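Local coordinates for uroporphyrin-III C-methyltransferase (Thermus thermophilus, PDB 1VE2), which probably methylates uroporphyrinogen III with S-adenosyl-L-methionine as methyl donor, a step of porphyrin biosynthesis, at residues A[2-7]-A[108-113]; A[30-35]-A[82-87]; A[125-130]-A[223-228]; A[153-158]-A[215-220]; A[182-187]-A[208-213]. All coordinates share one frame; numbering follows the deposited sequence.

Contact 1 of 5, residues A[2-7]-A[108-113]; sequences RGKVYL and PFEVVP
Gly3 and Pro108 meet where strand 4-9 and strand 109-112, the latter outermost within the chain, begin to run together in the parallel five-stranded sheet of this tetrapyrrole methylase. Gly3 O lies beside the proline ring, with CD of Pro108 nearest at 3.8 Å. Lys4 has CG anti to its backbone N (chi1 -179°), which puts that carbon close to Pro108 O. Beyond it the extended chain passes across the side chain of Glu110, and NZ forms a salt bridge with OE1; the modelled 2.4 Å between Lys4 NZ and Glu110 OE1 is doubtful as a length. Lys4 NZ also donates to Tyr6 OH at 3.2 Å, while Glu110 OE2 has a second salt-bridge partner in Lys21. Val5 bonds forward and back: its N reaches Pro108 O at 3.0 Å and its O accepts Glu110 N at 3.0 Å. Val5 CB and Phe109 CB, 4.3 Å apart, lie on the face that helix 95-105 covers through Leu102. Tyr6 turns to the other face, toward helix 20-28, side by side with Glu110. Its CE1 is 3.6 Å from Glu110 OE2, which sits at the ring edge near the ring plane, although the carboxylate is turned 68° to the ring. Leu7 N bonds to Glu110 O, and Leu7 O accepts Val112 N at 2.8 Å in an almost straight N-H...O of 178°.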
# COMPACT_ATOMS: atom_id res chain seq x y z
N ARG A 2 -24.87 0.92 19.48
CA ARG A 2 -24.59 2.29 19.07
C ARG A 2 -23.07 2.38 18.95
O ARG A 2 -22.53 3.09 18.10
CB ARG A 2 -25.09 3.27 20.14
CG ARG A 2 -25.34 4.69 19.65
CD ARG A 2 -24.09 5.43 19.19
NE ARG A 2 -24.09 5.65 17.75
CZ ARG A 2 -23.65 6.75 17.15
NH1 ARG A 2 -23.16 7.76 17.86
NH2 ARG A 2 -23.71 6.86 15.82
N GLY A 3 -22.40 1.64 19.82
CA GLY A 3 -20.95 1.62 19.82
C GLY A 3 -20.39 1.05 18.53
O GLY A 3 -21.00 0.18 17.90
N LYS A 4 -19.23 1.55 18.14
CA LYS A 4 -18.59 1.09 16.92
C LYS A 4 -17.13 1.51 16.96
O LYS A 4 -16.79 2.56 17.48
CB LYS A 4 -19.26 1.70 15.69
CG LYS A 4 -18.67 1.24 14.37
CD LYS A 4 -19.54 1.71 13.22
CE LYS A 4 -19.03 1.20 11.88
NZ LYS A 4 -19.88 1.68 10.76
N VAL A 5 -16.27 0.67 16.38
CA VAL A 5 -14.86 0.96 16.37
C VAL A 5 -14.35 1.01 14.94
O VAL A 5 -14.68 0.15 14.12
CB VAL A 5 -14.06 -0.11 17.15
CG1 VAL A 5 -12.57 0.17 17.05
CG2 VAL A 5 -14.51 -0.14 18.61
N TYR A 6 -13.55 2.03 14.64
CA TYR A 6 -12.96 2.16 13.32
C TYR A 6 -11.46 1.99 13.49
O TYR A 6 -10.87 2.63 14.36
CB TYR A 6 -13.21 3.55 12.73
CG TYR A 6 -14.63 3.80 12.27
CD1 TYR A 6 -15.03 3.46 10.99
CD2 TYR A 6 -15.56 4.38 13.13
CE1 TYR A 6 -16.34 3.70 10.55
CE2 TYR A 6 -16.87 4.63 12.70
CZ TYR A 6 -17.25 4.28 11.41
OH TYR A 6 -18.53 4.53 10.98
N LEU A 7 -10.85 1.10 12.71
CA LEU A 7 -9.39 0.95 12.77
C LEU A 7 -8.97 1.80 11.57
O LEU A 7 -9.20 1.42 10.42
CB LEU A 7 -8.97 -0.52 12.59
CG LEU A 7 -9.57 -1.50 13.62
CD1 LEU A 7 -8.89 -2.86 13.44
CD2 LEU A 7 -9.35 -1.00 15.06
N PRO A 108 -19.24 -4.00 16.68
CA PRO A 108 -19.25 -3.58 15.27
C PRO A 108 -17.97 -2.79 14.97
O PRO A 108 -17.55 -1.95 15.77
CB PRO A 108 -20.51 -2.71 15.18
CG PRO A 108 -21.41 -3.32 16.22
CD PRO A 108 -20.45 -3.54 17.38
N PHE A 109 -17.34 -3.07 13.83
CA PHE A 109 -16.12 -2.35 13.47
C PHE A 109 -15.92 -2.27 11.96
O PHE A 109 -16.48 -3.08 11.21
CB PHE A 109 -14.89 -3.01 14.12
CG PHE A 109 -14.47 -4.29 13.46
CD1 PHE A 109 -13.51 -4.29 12.45
CD2 PHE A 109 -15.05 -5.50 13.84
CE1 PHE A 109 -13.13 -5.48 11.81
CE2 PHE A 109 -14.68 -6.70 13.20
CZ PHE A 109 -13.71 -6.68 12.19
N GLU A 110 -15.15 -1.29 11.54
CA GLU A 110 -14.82 -1.10 10.13
C GLU A 110 -13.35 -0.73 10.07
O GLU A 110 -12.83 -0.09 10.98
CB GLU A 110 -15.63 0.03 9.49
CG GLU A 110 -17.11 -0.24 9.39
CD GLU A 110 -17.83 0.81 8.55
OE1 GLU A 110 -19.08 0.85 8.63
OE2 GLU A 110 -17.17 1.57 7.82
N VAL A 111 -12.69 -1.13 8.99
CA VAL A 111 -11.28 -0.81 8.81
C VAL A 111 -11.18 0.19 7.66
O VAL A 111 -11.76 -0.01 6.59
CB VAL A 111 -10.46 -2.09 8.50
CG1 VAL A 111 -8.99 -1.73 8.30
CG2 VAL A 111 -10.62 -3.09 9.66
N VAL A 112 -10.45 1.27 7.92
CA VAL A 112 -10.27 2.35 6.95
C VAL A 112 -8.82 2.35 6.49
O VAL A 112 -7.92 2.75 7.24
CB VAL A 112 -10.60 3.69 7.61
CG1 VAL A 112 -10.43 4.83 6.61
CG2 VAL A 112 -12.02 3.65 8.15
N PRO A 113 -8.57 1.89 5.25
CA PRO A 113 -7.25 1.80 4.63
C PRO A 113 -6.49 3.12 4.62
O PRO A 113 -7.10 4.19 4.57
CB PRO A 113 -7.56 1.35 3.20
CG PRO A 113 -8.79 0.54 3.36
CD PRO A 113 -9.61 1.36 4.34

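Contact 2 of 5, residues A[30-35]-A[82-87]; sequences EVVLHD and ARLKGG
Paired parallel strands bring Leu33 beside Arg83 and His34 beside Leu84, and a salt bridge from buried Arg83 to Asp35 closes the ladder at its C-terminal end. The guanidinium of Arg83 meets Asp35 end-on, NH1 and NH2 both turned to the single oxygen OD2. Arg83 NH2 approaches Asp35 OD2 at 2.9 Å on the syn lone pair; NH1, at 3.1 Å from the same OD2, comes from above the carboxylate plane. The two flat groups stand 70° apart, yet OD2 stays close to the guanidinium plane. A bend at chi2 (75°) starts the arginine chain back toward the first strand, and NH1 also donates to Leu33 O at 3.1 Å. That oxygen accepts Leu84 N as well, at 2.9 Å, the two donors arriving from opposite faces of the carbonyl plane. In the parallel sheet of the tetrapyrrole methylase fold, strand 31-34 lies between strands 49-52 and 80-85, and helix 64-76 covers the Leu33-Arg83 face. Arg83 NE forms a salt bridge with Glu98, which also pairs with Lys85. An alanine at Arg83 would probably leave Asp35 OD2 without its charged mate and Glu98 without one of its partners, with the Asp35 carboxylate freer to turn. On the other face Leu84 CB touches both Val32 CG1, at 3.7 Å, and His34 CB, at 3.8 Å; His34 ND1 donates to Asp35 O at 2.9 Å, almost straight at 169°.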
# COMPACT_ATOMS: atom_id res chain seq x y z
N GLU A 30 -15.69 9.95 18.69
CA GLU A 30 -15.75 10.61 20.00
C GLU A 30 -14.45 10.49 20.76
O GLU A 30 -14.09 11.37 21.54
CB GLU A 30 -16.87 9.99 20.84
CG GLU A 30 -18.24 10.12 20.22
CD GLU A 30 -19.27 9.27 20.94
OE1 GLU A 30 -19.40 9.42 22.18
OE2 GLU A 30 -19.95 8.45 20.28
N VAL A 31 -13.75 9.38 20.55
CA VAL A 31 -12.48 9.12 21.20
C VAL A 31 -11.55 8.48 20.17
O VAL A 31 -11.98 7.64 19.38
CB VAL A 31 -12.65 8.16 22.41
CG1 VAL A 31 -11.30 7.90 23.07
CG2 VAL A 31 -13.63 8.76 23.42
N VAL A 32 -10.29 8.88 20.19
CA VAL A 32 -9.31 8.35 19.24
C VAL A 32 -8.04 7.89 19.95
O VAL A 32 -7.32 8.71 20.52
CB VAL A 32 -8.92 9.42 18.19
CG1 VAL A 32 -7.97 8.83 17.16
CG2 VAL A 32 -10.17 9.96 17.52
N LEU A 33 -7.78 6.58 19.92
CA LEU A 33 -6.58 6.03 20.53
C LEU A 33 -5.55 6.02 19.41
O LEU A 33 -5.57 5.15 18.53
CB LEU A 33 -6.82 4.60 21.03
CG LEU A 33 -8.03 4.26 21.91
CD1 LEU A 33 -7.63 3.12 22.85
CD2 LEU A 33 -8.48 5.45 22.73
N HIS A 34 -4.63 6.98 19.44
CA HIS A 34 -3.64 7.13 18.38
C HIS A 34 -2.19 6.84 18.76
O HIS A 34 -1.76 7.12 19.88
CB HIS A 34 -3.71 8.56 17.84
CG HIS A 34 -3.21 9.60 18.79
ND1 HIS A 34 -1.87 9.87 18.96
CD2 HIS A 34 -3.87 10.42 19.65
CE1 HIS A 34 -1.72 10.81 19.88
NE2 HIS A 34 -2.92 11.16 20.32
N ASP A 35 -1.45 6.29 17.80
CA ASP A 35 -0.04 5.99 18.00
C ASP A 35 0.68 7.30 18.32
O ASP A 35 0.31 8.36 17.80
CB ASP A 35 0.57 5.41 16.72
CG ASP A 35 0.19 3.97 16.49
OD1 ASP A 35 0.46 3.47 15.38
OD2 ASP A 35 -0.37 3.34 17.41
N ALA A 82 -12.22 5.44 17.46
CA ALA A 82 -11.26 5.10 16.42
C ALA A 82 -9.89 4.79 16.98
O ALA A 82 -9.46 5.37 17.97
CB ALA A 82 -11.15 6.24 15.41
N ARG A 83 -9.23 3.84 16.32
CA ARG A 83 -7.87 3.45 16.64
C ARG A 83 -7.14 4.06 15.44
O ARG A 83 -7.39 3.66 14.30
CB ARG A 83 -7.75 1.92 16.63
CG ARG A 83 -6.33 1.38 16.75
CD ARG A 83 -5.78 1.49 18.16
NE ARG A 83 -4.41 0.98 18.22
CZ ARG A 83 -3.32 1.73 18.09
NH1 ARG A 83 -3.42 3.04 17.90
NH2 ARG A 83 -2.12 1.15 18.11
N LEU A 84 -6.28 5.04 15.69
CA LEU A 84 -5.55 5.71 14.61
C LEU A 84 -4.11 5.23 14.58
O LEU A 84 -3.37 5.37 15.56
CB LEU A 84 -5.60 7.23 14.81
CG LEU A 84 -4.99 8.12 13.71
CD1 LEU A 84 -5.72 7.90 12.36
CD2 LEU A 84 -5.11 9.58 14.14
N LYS A 85 -3.72 4.65 13.45
CA LYS A 85 -2.40 4.06 13.29
C LYS A 85 -1.62 4.55 12.07
O LYS A 85 -2.19 4.81 11.02
CB LYS A 85 -2.56 2.54 13.20
CG LYS A 85 -3.88 2.06 13.80
CD LYS A 85 -4.14 0.57 13.58
CE LYS A 85 -3.13 -0.29 14.32
NZ LYS A 85 -3.46 -1.72 14.19
N GLY A 86 -0.31 4.66 12.22
CA GLY A 86 0.51 5.09 11.10
C GLY A 86 0.37 4.12 9.94
O GLY A 86 0.16 2.91 10.15
N GLY A 87 0.45 4.65 8.72
CA GLY A 87 0.33 3.83 7.52
C GLY A 87 -1.06 3.24 7.37
O GLY A 87 -2.05 3.95 7.50

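Contact 3 of 5, residues A[125-130]-A[223-228]; sequences LGLPLT and GLYGEL
Tyr225 OH donates to Pro128 O at 2.7 Å, the shortest polar bond between the loop 125-130 and the segment 223-228. The carbonyl oxygen lies at the edge of the phenol ring, near its plane, whereas the hydroxyl stands 40° out of the carbonyl plane. One ring face is taken by Leu127: its CB sits 4.0 Å from the Tyr225 ring centroid, 21° off the normal, a CH-pi contact displaced toward the rim where CE1 and CZ lie. Leu127 CG is anti to the carbonyl carbon (chi1 -53°). Of the methyls it bears, Leu127 CD1 lies near CD2 and CE2 of Tyr225, and Leu127 CD2 near CG and CD1 of Tyr225. Leu127 CD2 also passes Leu228 CB at 3.9 Å, the two side chains sliding by in opposite directions. Pro128 CD touches Leu228 CD1, at 3.7 Å, and Tyr225 CE1, at 4.0 Å. A water links the backbones, donating to Gly126 O and to Leu228 O, each at 2.8 Å. Gly126, at positive phi, is the C-prime residue of a Schellman motif that ends helix 119-124, with Leu127 N returning to Leu122 O. The contact thus fastens the exit of that helix to short helix 225-228. Beside it lie Ala183 and Leu185 of strand 181-186 and Val217 of strand 214-218, while Met90 and Ala99 of the second subunit pack on Pro128 and Leu228.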
# COMPACT_ATOMS: atom_id res chain seq x y z
N LEU A 125 7.65 9.77 -3.18
CA LEU A 125 8.92 10.30 -3.65
C LEU A 125 9.14 9.95 -5.12
O LEU A 125 10.20 10.23 -5.68
CB LEU A 125 10.08 9.75 -2.82
CG LEU A 125 10.14 10.27 -1.38
CD1 LEU A 125 11.28 9.59 -0.62
CD2 LEU A 125 10.33 11.77 -1.39
N GLY A 126 8.11 9.36 -5.74
CA GLY A 126 8.20 8.99 -7.14
C GLY A 126 9.17 7.87 -7.40
O GLY A 126 9.80 7.80 -8.46
N LEU A 127 9.31 6.97 -6.43
CA LEU A 127 10.23 5.85 -6.56
C LEU A 127 9.48 4.52 -6.75
O LEU A 127 8.64 4.16 -5.92
CB LEU A 127 11.12 5.78 -5.32
CG LEU A 127 11.83 7.09 -4.98
CD1 LEU A 127 12.58 6.91 -3.68
CD2 LEU A 127 12.77 7.50 -6.11
N PRO A 128 9.79 3.78 -7.82
CA PRO A 128 9.15 2.49 -8.12
C PRO A 128 9.80 1.31 -7.40
O PRO A 128 10.99 1.35 -7.08
CB PRO A 128 9.28 2.40 -9.63
CG PRO A 128 10.67 2.96 -9.85
CD PRO A 128 10.68 4.19 -8.93
N LEU A 129 9.01 0.27 -7.15
CA LEU A 129 9.49 -0.95 -6.50
C LEU A 129 9.71 -2.02 -7.55
O LEU A 129 10.34 -3.04 -7.29
CB LEU A 129 8.48 -1.44 -5.46
CG LEU A 129 8.40 -0.56 -4.21
CD1 LEU A 129 7.30 -1.08 -3.27
CD2 LEU A 129 9.76 -0.57 -3.51
N THR A 130 9.15 -1.79 -8.73
CA THR A 130 9.30 -2.72 -9.84
C THR A 130 9.56 -1.89 -11.09
O THR A 130 9.15 -0.74 -11.16
CB THR A 130 8.04 -3.56 -10.06
OG1 THR A 130 6.91 -2.70 -10.24
CG2 THR A 130 7.80 -4.48 -8.85
N GLY A 223 18.62 1.25 -8.45
CA GLY A 223 19.62 1.90 -9.28
C GLY A 223 19.06 3.10 -10.01
O GLY A 223 19.82 3.93 -10.52
N LEU A 224 17.74 3.21 -10.07
CA LEU A 224 17.09 4.33 -10.75
C LEU A 224 16.80 5.50 -9.82
O LEU A 224 16.43 6.58 -10.27
CB LEU A 224 15.76 3.88 -11.34
CG LEU A 224 15.70 2.80 -12.43
CD1 LEU A 224 14.24 2.44 -12.66
CD2 LEU A 224 16.34 3.32 -13.71
N TYR A 225 16.95 5.27 -8.52
CA TYR A 225 16.62 6.28 -7.53
C TYR A 225 17.35 7.62 -7.61
O TYR A 225 16.78 8.65 -7.28
CB TYR A 225 16.73 5.68 -6.13
CG TYR A 225 15.61 4.69 -5.82
CD1 TYR A 225 14.78 4.19 -6.82
CD2 TYR A 225 15.39 4.25 -4.51
CE1 TYR A 225 13.75 3.29 -6.54
CE2 TYR A 225 14.37 3.34 -4.21
CZ TYR A 225 13.55 2.87 -5.23
OH TYR A 225 12.55 1.97 -4.94
N GLY A 226 18.60 7.60 -8.06
CA GLY A 226 19.35 8.84 -8.17
C GLY A 226 18.71 9.79 -9.15
O GLY A 226 18.60 10.99 -8.89
N GLU A 227 18.26 9.26 -10.28
CA GLU A 227 17.64 10.08 -11.30
C GLU A 227 16.19 10.44 -10.99
O GLU A 227 15.67 11.44 -11.48
CB GLU A 227 17.75 9.36 -12.65
CG GLU A 227 16.99 10.00 -13.81
CD GLU A 227 17.29 9.32 -15.13
OE1 GLU A 227 17.49 8.09 -15.14
OE2 GLU A 227 17.30 10.01 -16.17
N LEU A 228 15.53 9.63 -10.16
CA LEU A 228 14.13 9.88 -9.83
C LEU A 228 13.87 10.57 -8.49
O LEU A 228 12.83 11.21 -8.31
CB LEU A 228 13.36 8.55 -9.85
CG LEU A 228 13.12 7.95 -11.24
CD1 LEU A 228 12.44 6.60 -11.10
CD2 LEU A 228 12.26 8.91 -12.06
O HOH W 1 10.41 10.31 -9.44

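Contact 4 of 5, residues A[153-158]-A[215-220]; sequences ADTLVL and LLVVGK
Leu156 and Val218 form a hydrogen-bonded pair of the antiparallel ladder: Leu156 N gives to Val218 O at 3.0 Å, and Val218 N returns to Leu156 O at 2.9 Å. Leu158 and Leu216 make the second such pair, with Leu158 N to Leu216 O at 2.8 Å. Between them Val157 faces Val217 as a non-hydrogen-bonded pair. Val218 places CG1 between its backbone N and carbonyl carbon (chi1 56°), where this methyl lies 3.6 Å from Leu156 CB, the two side chains pointing the same way. On the opposite face Thr155 CG2 touches Val217 CG1 at 3.7 Å, while Thr155 OG1 is hydrogen-bonded to Leu129 O. Past the ladder, a water donates to Asp154 O at 2.6 Å and accepts from Lys220 N at 2.9 Å. At Gly219 a CB would collide with Asp154 O and, at these backbone angles, jam against Val218 O. Further out, Leu172 of helix 168-173 covers Leu156, Leu158 and Leu216, and Leu122 of helix 119-124 reaches Val217. Apolar side chains on both faces imply a buried core joint of the mixed sheet, where inward-facing N-H and C=O groups pair strand to strand, while Thr155 and Val157 bond outward to strand 138-142 and Leu215 to strand 181-186.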
# COMPACT_ATOMS: atom_id res chain seq x y z
N ALA A 153 12.44 -11.67 -3.02
CA ALA A 153 11.73 -10.95 -4.07
C ALA A 153 12.78 -10.12 -4.80
O ALA A 153 13.89 -9.94 -4.29
CB ALA A 153 10.67 -10.04 -3.44
N ASP A 154 12.45 -9.60 -5.97
CA ASP A 154 13.42 -8.80 -6.72
C ASP A 154 13.78 -7.52 -5.97
O ASP A 154 14.91 -7.04 -6.08
CB ASP A 154 12.90 -8.45 -8.11
CG ASP A 154 12.78 -9.68 -9.00
OD1 ASP A 154 13.44 -10.69 -8.70
OD2 ASP A 154 12.02 -9.62 -9.98
N THR A 155 12.81 -6.98 -5.24
CA THR A 155 13.00 -5.77 -4.45
C THR A 155 12.57 -6.06 -3.02
O THR A 155 11.47 -6.58 -2.79
CB THR A 155 12.13 -4.60 -4.95
OG1 THR A 155 12.43 -4.31 -6.33
CG2 THR A 155 12.38 -3.34 -4.11
N LEU A 156 13.43 -5.75 -2.06
CA LEU A 156 13.10 -5.97 -0.66
C LEU A 156 12.96 -4.65 0.09
O LEU A 156 13.84 -3.79 -0.00
CB LEU A 156 14.17 -6.82 0.01
CG LEU A 156 14.04 -7.00 1.53
CD1 LEU A 156 12.75 -7.75 1.88
CD2 LEU A 156 15.26 -7.76 2.03
N VAL A 157 11.86 -4.50 0.81
CA VAL A 157 11.61 -3.30 1.60
C VAL A 157 11.60 -3.72 3.07
O VAL A 157 10.89 -4.65 3.46
CB VAL A 157 10.25 -2.65 1.27
CG1 VAL A 157 10.06 -1.37 2.08
CG2 VAL A 157 10.17 -2.35 -0.22
N LEU A 158 12.41 -3.06 3.89
CA LEU A 158 12.44 -3.38 5.31
C LEU A 158 12.06 -2.16 6.14
O LEU A 158 12.61 -1.08 5.97
CB LEU A 158 13.83 -3.87 5.74
CG LEU A 158 14.25 -5.25 5.22
CD1 LEU A 158 15.62 -5.60 5.79
CD2 LEU A 158 13.22 -6.29 5.63
N LEU A 215 13.13 3.62 6.43
CA LEU A 215 12.82 2.52 5.53
C LEU A 215 14.08 2.14 4.78
O LEU A 215 14.96 2.98 4.57
CB LEU A 215 11.79 2.94 4.48
CG LEU A 215 10.38 3.38 4.84
CD1 LEU A 215 9.65 3.82 3.57
CD2 LEU A 215 9.64 2.24 5.52
N LEU A 216 14.15 0.89 4.35
CA LEU A 216 15.28 0.39 3.58
C LEU A 216 14.71 -0.29 2.35
O LEU A 216 13.74 -1.04 2.44
CB LEU A 216 16.08 -0.62 4.41
CG LEU A 216 17.29 -1.29 3.76
CD1 LEU A 216 18.20 -1.87 4.85
CD2 LEU A 216 16.85 -2.39 2.80
N VAL A 217 15.29 0.00 1.19
CA VAL A 217 14.86 -0.62 -0.06
C VAL A 217 16.13 -1.10 -0.78
O VAL A 217 17.05 -0.31 -1.01
CB VAL A 217 14.12 0.37 -0.98
CG1 VAL A 217 13.56 -0.37 -2.19
CG2 VAL A 217 13.00 1.07 -0.21
N VAL A 218 16.17 -2.39 -1.11
CA VAL A 218 17.33 -2.95 -1.79
C VAL A 218 16.94 -3.75 -3.03
O VAL A 218 15.88 -4.39 -3.08
CB VAL A 218 18.15 -3.83 -0.80
CG1 VAL A 218 17.27 -4.91 -0.18
CG2 VAL A 218 19.36 -4.44 -1.51
N GLY A 219 17.78 -3.69 -4.06
CA GLY A 219 17.51 -4.40 -5.29
C GLY A 219 17.91 -3.58 -6.51
O GLY A 219 18.12 -2.37 -6.41
N LYS A 220 18.00 -4.24 -7.65
CA LYS A 220 18.37 -3.59 -8.90
C LYS A 220 17.53 -2.35 -9.25
O LYS A 220 18.03 -1.42 -9.89
CB LYS A 220 18.29 -4.58 -10.06
CG LYS A 220 19.30 -5.72 -9.98
CD LYS A 220 19.16 -6.68 -11.16
CE LYS A 220 20.23 -7.76 -11.11
NZ LYS A 220 20.12 -8.68 -12.27
O HOH W 2 17.17 -7.05 -7.46

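Contact 5 of 5, residues A[182-187]-A[208-213]; sequences LALLAR and EGLPSP
Ala186 and Pro211 are the nearest CA pair, 5.9 Å apart, as the chain 210-213 crosses the end of strand 181-186 with directions 58° apart. Arg187 N donates to Pro213 O at 3.2 Å, and the same oxygen receives a CA-H contact from Ala186. The peptide between Ser212 and Pro213 is cis, and the carbonyls of both residues turn to Arg187. NH1 of Arg187 gives to Ser212 O at 3.2 Å, the oxygen lying at the guanidinium edge and in its plane. Arg187 CD packs 3.6 Å from Pro211 CB, the two side chains meeting at about a right angle; beyond it a bend at chi3 (69°) places NE, which is hydrogen-bonded to Pro191 O. An alanine at Arg187 would probably leave Ser212 O and Pro191 O without these donors and open a gap beside the Pro211 ring. Nearer the strand's middle, Leu210 splits its branch: CD2 rests 3.8 Å from Ala186 CB, and CD1 presses on Leu184 CB. The modelled 3.3 Å between Leu210 CD1 and Leu184 CB is tighter than usual, so its exact value is doubtful. Strand 181-186 runs between strands 194-199 and 214-218, to which Ala194 and Leu216 belong. Leu210 also touches Ala194 and Arg196, so the loop lies over this part of the mixed sheet just before its chain enters strand 214-218.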
# COMPACT_ATOMS: atom_id res chain seq x y z
N LEU A 182 21.19 0.14 -2.77
CA LEU A 182 20.39 0.19 -1.55
C LEU A 182 20.05 1.62 -1.17
O LEU A 182 20.89 2.53 -1.30
CB LEU A 182 21.15 -0.49 -0.40
CG LEU A 182 20.41 -0.64 0.93
CD1 LEU A 182 20.94 -1.85 1.67
CD2 LEU A 182 20.56 0.62 1.76
N ALA A 183 18.83 1.83 -0.70
CA ALA A 183 18.38 3.15 -0.30
C ALA A 183 17.89 3.14 1.14
O ALA A 183 17.28 2.18 1.61
CB ALA A 183 17.27 3.62 -1.22
N LEU A 184 18.18 4.23 1.86
CA LEU A 184 17.75 4.38 3.24
C LEU A 184 16.92 5.66 3.27
O LEU A 184 17.42 6.74 2.97
CB LEU A 184 18.96 4.50 4.17
CG LEU A 184 19.87 3.27 4.27
CD1 LEU A 184 21.05 3.58 5.19
CD2 LEU A 184 19.08 2.08 4.80
N LEU A 185 15.64 5.54 3.61
CA LEU A 185 14.76 6.69 3.63
C LEU A 185 14.13 6.89 4.99
O LEU A 185 13.35 6.07 5.46
CB LEU A 185 13.66 6.54 2.57
CG LEU A 185 14.13 6.15 1.16
CD1 LEU A 185 14.40 4.65 1.11
CD2 LEU A 185 13.06 6.53 0.15
N ALA A 186 14.48 8.00 5.64
CA ALA A 186 13.95 8.29 6.96
C ALA A 186 13.03 9.49 6.96
O ALA A 186 13.22 10.44 6.20
CB ALA A 186 15.10 8.50 7.94
N ARG A 187 12.03 9.44 7.83
CA ARG A 187 11.05 10.51 8.01
C ARG A 187 10.50 11.07 6.70
O ARG A 187 10.36 12.29 6.54
CB ARG A 187 11.68 11.63 8.84
CG ARG A 187 12.22 11.15 10.19
CD ARG A 187 12.91 12.28 10.95
NE ARG A 187 11.97 13.30 11.40
CZ ARG A 187 11.11 13.14 12.40
NH1 ARG A 187 11.07 12.00 13.08
NH2 ARG A 187 10.28 14.12 12.73
N GLU A 208 24.22 4.49 10.18
CA GLU A 208 24.57 5.22 11.40
C GLU A 208 24.51 6.74 11.22
O GLU A 208 25.27 7.30 10.43
CB GLU A 208 25.96 4.81 11.88
CG GLU A 208 26.37 5.42 13.21
CD GLU A 208 27.72 4.92 13.69
OE1 GLU A 208 28.72 5.12 12.99
OE2 GLU A 208 27.76 4.31 14.79
N GLY A 209 23.61 7.38 11.95
CA GLY A 209 23.46 8.82 11.86
C GLY A 209 22.11 9.20 11.28
O GLY A 209 21.66 10.34 11.44
N LEU A 210 21.47 8.25 10.62
CA LEU A 210 20.17 8.47 10.01
C LEU A 210 19.06 8.60 11.05
O LEU A 210 19.03 7.86 12.03
CB LEU A 210 19.82 7.32 9.07
CG LEU A 210 19.78 7.61 7.57
CD1 LEU A 210 19.25 6.37 6.85
CD2 LEU A 210 18.88 8.80 7.28
N PRO A 211 18.12 9.53 10.84
CA PRO A 211 17.00 9.74 11.75
C PRO A 211 16.13 8.48 11.86
O PRO A 211 16.44 7.44 11.27
CB PRO A 211 16.24 10.88 11.09
CG PRO A 211 17.31 11.70 10.52
CD PRO A 211 18.21 10.64 9.87
N SER A 212 15.04 8.59 12.62
CA SER A 212 14.11 7.48 12.80
C SER A 212 12.66 7.96 12.87
O SER A 212 12.38 9.08 13.30
CB SER A 212 14.46 6.71 14.07
OG SER A 212 15.71 6.07 13.96
N PRO A 213 11.71 7.10 12.44
CA PRO A 213 11.94 5.76 11.90
C PRO A 213 12.42 5.86 10.45
O PRO A 213 12.34 6.92 9.84
CB PRO A 213 10.57 5.11 12.00
CG PRO A 213 9.66 6.26 11.71
CD PRO A 213 10.27 7.37 12.55

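In the fold
The five contacts fall into two groups on opposite sides of the chain's centre. Contacts 1 and 2, centres 11 Å apart, belong to the N-terminal parallel sheet and join directly, since strands 4-9 and 80-85 are neighbours there; contact 2 lies within the chain span that contact 1 encloses. Contacts 3, 4 and 5, with centres 12 to 16 Å apart, follow later in sequence, successively enclosed. Contacts 4 and 5 share the mixed sheet through strands 214-218 and 181-186, and contact 3 packs against both. Contact 2 is 25 Å from contact 5, centre to centre. This separation fits the two-lobed tetrapyrrole methylase architecture, and contacts 1 and 3 both touch the second subunit.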